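Long-range contacts in putative lipoprotein (Bacteroides fragilis, PDB 3QNK), which is a putative SusD-like outer-membrane lipoprotein that probably binds glycans at the cell surface and passes them to a partner transporter: residues N45-Q50 / G275-L280; Q37-R42 / F449-F454; E207-G212 / E393-D398. All blocks are in the same frame, centred on the assembly; numbering follows the deposited sequence.

Contact 1: residues N45-Q50 / G275-L280; sequences NSVSAQ and GPTQEL
S46 carries OG anti to its backbone N (chi1 -180°), and this hydroxyl accepts a hydrogen bond from G275 N across the contact. S46 OG lies 2.9 Å from G275 N. T277 has chi1 50°, which places OG1 between the backbone N and the carbonyl carbon and turns CG2 to V47. The two methyls, V47 CG2 and T277 CG2, meet at 3.9 Å, with the side chains crossing at about a right angle. The backbones are bridged once, at S46 and P276. V47 N donates to G275 O at 3.0 Å, and T277 N donates to N45 O at 3.3 Å. The second bond is bent, and its donor stands well above the carbonyl plane of N45. L280 CD1 touches N45 OD1 at 3.8 Å, while the amide of N45 has its polar partners elsewhere, R444 at OD1 and E40 at ND2. S46 OG also bonds to N41. T277 OG1 bonds to D44 O and accepts from L280 N at 3.1 Å. T277 is thus the N-cap of helix 278-283, and the contact is an isolated beta bridge leading into a capped helix start.

Contact 2: residues Q37-R42 / F449-F454; sequences QLQENR and FEEQRF
The two backbones come closest at E40 and E451, with CA atoms 5.7 Å apart, where residues of helical backbone angles at 38-40 lie against the loop before helix 453-460. E40 sends its carboxylate to that loop. Its chain bends at chi2 (79°), which turns CD toward F449, and E40 OE2 accepts from F449 N at 2.9 Å. The donor lies above the carboxylate plane. OE2 also accepts from N45 ND2, so two N-H groups grip this one buried oxygen. OE1 faces the backbone of E451, and R453 CB packs close by. The guanidinium of R453 leads away and pairs with D44.

Q37 NE2 donates to E451 OE1 at 3.3 Å, again from above the carboxylate plane. The amide and carboxylate planes are 74° apart. Q37 NE2 also bonds to D34 O. A bound phosphate, probably from the crystallisation liquor, lies about 3 Å from the side chain of E451.

NE2 of Q39 lies over one face of the F454 ring, offset toward the rim, 3.4 Å from F454 CE1. The amide and ring planes are 32° apart. NE2 also bonds to Y455 OH, and Q39 OE1 accepts from R42 NE at 3.1 Å, in the carbonyl plane. R42 in turn forms a salt bridge to D74. R42 O reaches the edge of the F454 ring. The contact is therefore largely polar although buried. F449 N and N45 ND2 meet the buried carboxylate of E40, which would help offset the cost of burying its charge; E451 is only partly buried.

Contact 3: residues E207-G212 / E393-D398; sequences EVYKLG and EIYLND
This contact joins the C-terminal end of helix 198-209 to helix 391-405, both probably part of a fold described as an alpha-alpha superhelix. Y209 carries most of it. Its chi1 of -66° sets CG anti to the carbonyl carbon, and the ring reaches helix 391-405. Y209 OH donates to D398 OD2 at 2.8 Å. The oxygen lies at the ring edge, in its plane, and is met on the anti side of the carboxylate. The ring and carboxylate planes are 49° apart. The other oxygen of D398, OD1, forms a salt bridge with R402, so both oxygens of the carboxylate are engaged.

I394 packs against the ring obliquely. I394 CG2 is 3.4 Å from Y209 CE1, and the two side chains slide past each other in opposite directions. The other branch of I394 meets V208: I394 CG1 and V208 CG1 lie 3.6 Å apart. Y209 CE1 also sits over one face of the Y395 ring, offset toward the rim, 3.7 Å from Y395 CE1. The two ring planes are inclined at 51°, with centroids 5.2 Å apart.

Y395 also makes an edge-to-face pair with Y391 and packs on M417 and I418 of helix 408-420. On helix 181-194, Y185 touches V208 and A186 touches I394. C205, one turn earlier on helix 198-209, packs against both I394 and D398.

In the fold
Contacts 1 and 2 are neighbours, with centres about 10 Å apart. The loop between helices 17-29 and 55-58 supplies one segment of each. They touch directly: polar bonds tie the two together, and L280 packs on F449. All three contacts are buried, but contact 3 lies further out and its tyrosines are partly exposed. Contact 2 lies nearest the centre of the chain and relies on carboxylates and amides, whereas contact 1 depends more on backbone bonds. Contact 3 lies across the chain centre from contact 1, about 30 Å away between centres. It joins helices and mixes apolar packing with one tyrosine-aspartate bond. Q452 and E393 pack together where contacts 2 and 3 meet.

Contact 1: residues N45-Q50 / G275-L280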
# COMPACT_ATOMS: atom_id res chain seq x y z
N ASN B 45 -1.62 8.08 26.89
CA ASN B 45 -2.44 9.28 26.70
C ASN B 45 -3.84 8.96 26.19
O ASN B 45 -4.74 9.80 26.33
CB ASN B 45 -1.79 10.25 25.73
CG ASN B 45 -0.72 11.09 26.36
OD1 ASN B 45 -0.44 11.00 27.56
ND2 ASN B 45 -0.10 11.91 25.56
N SER B 46 -4.01 7.78 25.54
CA SER B 46 -5.28 7.48 24.92
C SER B 46 -5.62 6.01 24.88
O SER B 46 -4.73 5.18 24.69
CB SER B 46 -5.29 8.02 23.48
OG SER B 46 -6.52 7.77 22.81
N VAL B 47 -6.93 5.71 25.03
CA VAL B 47 -7.58 4.42 24.81
C VAL B 47 -8.58 4.69 23.68
O VAL B 47 -9.54 5.44 23.90
CB VAL B 47 -8.24 3.78 26.07
CG1 VAL B 47 -9.00 2.51 25.72
CG2 VAL B 47 -7.22 3.53 27.20
N SER B 48 -8.33 4.16 22.48
CA SER B 48 -9.19 4.39 21.30
C SER B 48 -10.65 3.98 21.51
O SER B 48 -10.93 2.95 22.11
CB SER B 48 -8.65 3.62 20.09
OG SER B 48 -9.39 3.85 18.90
N ALA B 49 -11.57 4.78 20.95
CA ALA B 49 -12.99 4.46 20.92
C ALA B 49 -13.20 3.16 20.09
O ALA B 49 -14.31 2.59 20.11
CB ALA B 49 -13.76 5.61 20.29
N GLN B 50 -12.11 2.71 19.38
CA GLN B 50 -12.07 1.49 18.57
C GLN B 50 -11.28 0.37 19.25
O GLN B 50 -10.93 -0.61 18.59
CB GLN B 50 -11.47 1.75 17.18
CG GLN B 50 -12.41 2.45 16.22
CD GLN B 50 -12.60 3.91 16.53
OE1 GLN B 50 -11.64 4.73 16.63
NE2 GLN B 50 -13.86 4.27 16.70
N GLY B 275 -9.23 8.70 22.90
CA GLY B 275 -9.93 8.74 24.17
C GLY B 275 -8.96 9.08 25.28
O GLY B 275 -8.33 8.18 25.85
N PRO B 276 -8.76 10.39 25.58
CA PRO B 276 -7.83 10.76 26.67
C PRO B 276 -8.12 9.93 27.94
O PRO B 276 -9.28 9.68 28.25
CB PRO B 276 -8.12 12.25 26.88
CG PRO B 276 -8.64 12.73 25.58
CD PRO B 276 -9.39 11.58 24.98
N THR B 277 -7.06 9.47 28.64
CA THR B 277 -7.19 8.63 29.83
C THR B 277 -7.34 9.45 31.10
O THR B 277 -6.97 10.63 31.16
CB THR B 277 -5.93 7.80 29.99
OG1 THR B 277 -4.83 8.71 29.88
CG2 THR B 277 -5.80 6.71 28.96
N GLN B 278 -7.78 8.80 32.15
CA GLN B 278 -7.87 9.47 33.43
C GLN B 278 -6.44 9.82 33.89
O GLN B 278 -6.24 10.87 34.49
CB GLN B 278 -8.64 8.60 34.43
CG GLN B 278 -9.08 9.34 35.67
CD GLN B 278 -9.73 10.65 35.34
OE1 GLN B 278 -10.60 10.74 34.45
NE2 GLN B 278 -9.25 11.71 35.97
N GLU B 279 -5.45 9.01 33.51
CA GLU B 279 -4.02 9.23 33.84
C GLU B 279 -3.50 10.53 33.23
O GLU B 279 -2.73 11.25 33.88
CB GLU B 279 -3.15 8.06 33.38
CG GLU B 279 -3.26 6.87 34.31
CD GLU B 279 -4.42 5.91 34.10
OE1 GLU B 279 -5.22 6.12 33.16
OE2 GLU B 279 -4.55 4.97 34.92
N LEU B 280 -3.93 10.85 32.00
CA LEU B 280 -3.57 12.10 31.38
C LEU B 280 -4.35 13.25 32.02
O LEU B 280 -3.75 14.29 32.29
CB LEU B 280 -3.80 12.10 29.86
CG LEU B 280 -3.58 13.42 29.14
CD1 LEU B 280 -2.10 13.91 29.26
CD2 LEU B 280 -4.01 13.31 27.71

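Contact 2: residues Q37-R42 / F449-F454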
# COMPACT_ATOMS: atom_id res chain seq x y z
N GLN B 37 -4.24 8.31 14.49
CA GLN B 37 -3.24 8.52 15.55
C GLN B 37 -3.05 7.25 16.35
O GLN B 37 -3.26 7.21 17.57
CB GLN B 37 -3.66 9.70 16.44
CG GLN B 37 -3.48 11.07 15.77
CD GLN B 37 -2.03 11.45 15.68
OE1 GLN B 37 -1.35 11.66 16.71
NE2 GLN B 37 -1.52 11.46 14.44
N LEU B 38 -2.67 6.18 15.64
CA LEU B 38 -2.54 4.87 16.22
C LEU B 38 -1.42 4.81 17.22
O LEU B 38 -1.64 4.26 18.30
CB LEU B 38 -2.43 3.80 15.14
CG LEU B 38 -3.73 3.56 14.32
CD1 LEU B 38 -3.59 2.33 13.48
CD2 LEU B 38 -4.97 3.40 15.22
N GLN B 39 -0.29 5.44 16.96
CA GLN B 39 0.83 5.50 17.92
C GLN B 39 0.41 6.15 19.25
O GLN B 39 0.84 5.66 20.30
CB GLN B 39 2.03 6.26 17.32
CG GLN B 39 2.66 5.56 16.12
CD GLN B 39 3.36 4.29 16.52
OE1 GLN B 39 2.75 3.30 16.98
NE2 GLN B 39 4.65 4.30 16.31
N GLU B 40 -0.44 7.22 19.22
CA GLU B 40 -0.93 7.88 20.44
C GLU B 40 -1.85 6.94 21.22
O GLU B 40 -1.83 6.94 22.45
CB GLU B 40 -1.66 9.19 20.11
CG GLU B 40 -1.75 10.14 21.30
CD GLU B 40 -0.53 10.99 21.66
OE1 GLU B 40 0.55 10.83 21.04
OE2 GLU B 40 -0.67 11.80 22.60
N ASN B 41 -2.65 6.12 20.49
CA ASN B 41 -3.56 5.13 21.04
C ASN B 41 -2.77 3.91 21.52
O ASN B 41 -3.36 2.94 22.04
CB ASN B 41 -4.60 4.76 19.99
CG ASN B 41 -5.64 5.79 19.77
OD1 ASN B 41 -6.39 6.14 20.69
ND2 ASN B 41 -5.73 6.30 18.55
N ARG B 42 -1.43 3.93 21.29
CA ARG B 42 -0.53 2.86 21.74
C ARG B 42 0.34 3.43 22.85
O ARG B 42 1.42 2.92 23.12
CB ARG B 42 0.27 2.20 20.59
CG ARG B 42 -0.69 1.55 19.59
CD ARG B 42 -0.08 0.65 18.58
NE ARG B 42 0.31 1.38 17.38
CZ ARG B 42 -0.14 1.15 16.14
NH1 ARG B 42 -1.00 0.16 15.91
NH2 ARG B 42 0.28 1.89 15.13
N PHE B 449 -1.43 14.52 22.10
CA PHE B 449 -2.18 14.31 20.84
C PHE B 449 -1.47 14.88 19.65
O PHE B 449 -2.09 15.12 18.61
CB PHE B 449 -3.65 14.81 20.92
CG PHE B 449 -4.28 14.26 22.17
CD1 PHE B 449 -4.42 12.89 22.34
CD2 PHE B 449 -4.59 15.11 23.24
CE1 PHE B 449 -4.91 12.36 23.54
CE2 PHE B 449 -5.05 14.58 24.45
CZ PHE B 449 -5.23 13.21 24.58
N GLU B 450 -0.14 15.03 19.77
CA GLU B 450 0.68 15.54 18.67
C GLU B 450 1.68 14.50 18.22
O GLU B 450 2.73 14.86 17.70
CB GLU B 450 1.36 16.84 19.05
CG GLU B 450 0.41 18.02 18.97
CD GLU B 450 1.11 19.32 19.29
OE1 GLU B 450 1.59 20.00 18.35
OE2 GLU B 450 1.23 19.62 20.49
N GLU B 451 1.34 13.21 18.38
CA GLU B 451 2.11 12.05 17.95
C GLU B 451 3.54 12.02 18.54
O GLU B 451 4.48 11.60 17.85
CB GLU B 451 2.15 11.95 16.40
CG GLU B 451 2.00 10.52 15.90
CD GLU B 451 2.14 10.24 14.41
OE1 GLU B 451 1.63 11.04 13.58
OE2 GLU B 451 2.71 9.16 14.08
N GLN B 452 3.71 12.39 19.82
CA GLN B 452 5.05 12.36 20.43
C GLN B 452 5.17 11.42 21.61
O GLN B 452 6.22 10.85 21.82
CB GLN B 452 5.45 13.77 20.88
CG GLN B 452 5.94 14.69 19.78
CD GLN B 452 7.13 15.48 20.21
OE1 GLN B 452 8.13 14.96 20.78
NE2 GLN B 452 7.09 16.74 19.85
N ARG B 453 4.10 11.26 22.40
CA ARG B 453 4.09 10.47 23.63
C ARG B 453 4.68 9.08 23.44
O ARG B 453 5.45 8.61 24.29
CB ARG B 453 2.66 10.36 24.19
CG ARG B 453 2.56 9.68 25.55
CD ARG B 453 3.47 10.33 26.55
NE ARG B 453 3.38 9.69 27.84
CZ ARG B 453 4.03 10.10 28.91
NH1 ARG B 453 4.85 11.15 28.84
NH2 ARG B 453 3.86 9.49 30.07
N PHE B 454 4.32 8.42 22.36
CA PHE B 454 4.75 7.06 22.12
C PHE B 454 6.29 7.02 22.00
O PHE B 454 6.92 6.13 22.56
CB PHE B 454 4.04 6.54 20.85
CG PHE B 454 4.52 5.21 20.36
CD1 PHE B 454 5.74 5.09 19.68
CD2 PHE B 454 3.79 4.06 20.62
CE1 PHE B 454 6.20 3.86 19.28
CE2 PHE B 454 4.29 2.82 20.28
CZ PHE B 454 5.49 2.72 19.61

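Contact 3: residues E207-G212 / E393-D398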
# COMPACT_ATOMS: atom_id res chain seq x y z
N GLU B 207 19.82 28.37 17.10
CA GLU B 207 19.61 28.84 15.75
C GLU B 207 18.16 29.24 15.49
O GLU B 207 17.92 30.27 14.87
CB GLU B 207 20.08 27.79 14.74
CG GLU B 207 21.59 27.65 14.69
CD GLU B 207 22.38 28.92 14.48
OE1 GLU B 207 21.97 29.76 13.63
OE2 GLU B 207 23.41 29.08 15.16
N VAL B 208 17.20 28.46 15.98
CA VAL B 208 15.77 28.72 15.80
C VAL B 208 15.34 29.99 16.57
O VAL B 208 14.48 30.76 16.09
CB VAL B 208 14.94 27.48 16.18
CG1 VAL B 208 13.46 27.67 15.84
CG2 VAL B 208 15.47 26.24 15.49
N TYR B 209 15.98 30.24 17.74
CA TYR B 209 15.69 31.42 18.56
C TYR B 209 16.00 32.73 17.82
O TYR B 209 15.40 33.77 18.12
CB TYR B 209 16.47 31.37 19.88
CG TYR B 209 16.10 30.25 20.83
CD1 TYR B 209 14.77 29.96 21.12
CD2 TYR B 209 17.08 29.54 21.51
CE1 TYR B 209 14.42 28.96 22.03
CE2 TYR B 209 16.75 28.51 22.39
CZ TYR B 209 15.42 28.23 22.66
OH TYR B 209 15.11 27.22 23.55
N LYS B 210 16.90 32.66 16.83
CA LYS B 210 17.33 33.79 16.03
C LYS B 210 16.45 34.02 14.78
O LYS B 210 16.55 35.09 14.15
CB LYS B 210 18.80 33.56 15.57
CG LYS B 210 19.82 33.47 16.69
CD LYS B 210 21.20 33.09 16.15
CE LYS B 210 22.09 32.51 17.23
NZ LYS B 210 23.35 31.95 16.67
N LEU B 211 15.60 33.05 14.42
CA LEU B 211 14.83 33.09 13.18
C LEU B 211 13.44 33.77 13.26
O LEU B 211 12.64 33.64 12.32
CB LEU B 211 14.69 31.66 12.63
CG LEU B 211 16.01 31.09 12.13
CD1 LEU B 211 15.91 29.62 11.87
CD2 LEU B 211 16.55 31.87 10.94
N GLY B 212 13.22 34.55 14.32
CA GLY B 212 11.98 35.30 14.49
C GLY B 212 10.70 34.50 14.72
O GLY B 212 9.62 34.94 14.33
N GLU B 393 8.38 23.33 20.97
CA GLU B 393 9.29 22.19 21.03
C GLU B 393 10.74 22.62 21.20
O GLU B 393 11.50 21.92 21.88
CB GLU B 393 9.17 21.35 19.78
CG GLU B 393 9.38 19.89 20.06
CD GLU B 393 9.38 19.01 18.83
OE1 GLU B 393 8.37 19.02 18.08
OE2 GLU B 393 10.39 18.29 18.64
N ILE B 394 11.14 23.76 20.59
CA ILE B 394 12.51 24.27 20.68
C ILE B 394 12.85 24.43 22.16
O ILE B 394 13.85 23.89 22.61
CB ILE B 394 12.66 25.58 19.86
CG1 ILE B 394 12.21 25.39 18.39
CG2 ILE B 394 14.04 26.22 19.97
CD1 ILE B 394 12.87 24.24 17.61
N TYR B 395 11.96 25.06 22.93
CA TYR B 395 12.15 25.30 24.35
C TYR B 395 12.28 24.01 25.15
O TYR B 395 13.18 23.91 26.00
CB TYR B 395 10.99 26.13 24.89
CG TYR B 395 10.98 27.54 24.36
CD1 TYR B 395 11.78 28.52 24.92
CD2 TYR B 395 10.16 27.90 23.29
CE1 TYR B 395 11.79 29.82 24.43
CE2 TYR B 395 10.15 29.21 22.79
CZ TYR B 395 10.97 30.16 23.37
OH TYR B 395 10.98 31.46 22.93
N LEU B 396 11.42 23.03 24.87
CA LEU B 396 11.39 21.76 25.60
C LEU B 396 12.55 20.83 25.21
O LEU B 396 13.11 20.19 26.10
CB LEU B 396 10.03 21.08 25.43
CG LEU B 396 8.88 21.76 26.21
CD1 LEU B 396 7.54 21.18 25.87
CD2 LEU B 396 9.09 21.65 27.69
N ASN B 397 12.98 20.82 23.93
CA ASN B 397 14.16 20.07 23.49
C ASN B 397 15.41 20.66 24.13
O ASN B 397 16.28 19.92 24.57
CB ASN B 397 14.28 20.11 21.96
CG ASN B 397 13.18 19.38 21.21
OD1 ASN B 397 12.33 18.72 21.79
ND2 ASN B 397 13.19 19.49 19.90
N ASP B 398 15.46 22.00 24.20
CA ASP B 398 16.55 22.75 24.82
C ASP B 398 16.59 22.45 26.33
O ASP B 398 17.66 22.15 26.85
CB ASP B 398 16.37 24.26 24.55
CG ASP B 398 17.61 25.13 24.67
OD1 ASP B 398 18.73 24.58 24.59
OD2 ASP B 398 17.47 26.38 24.80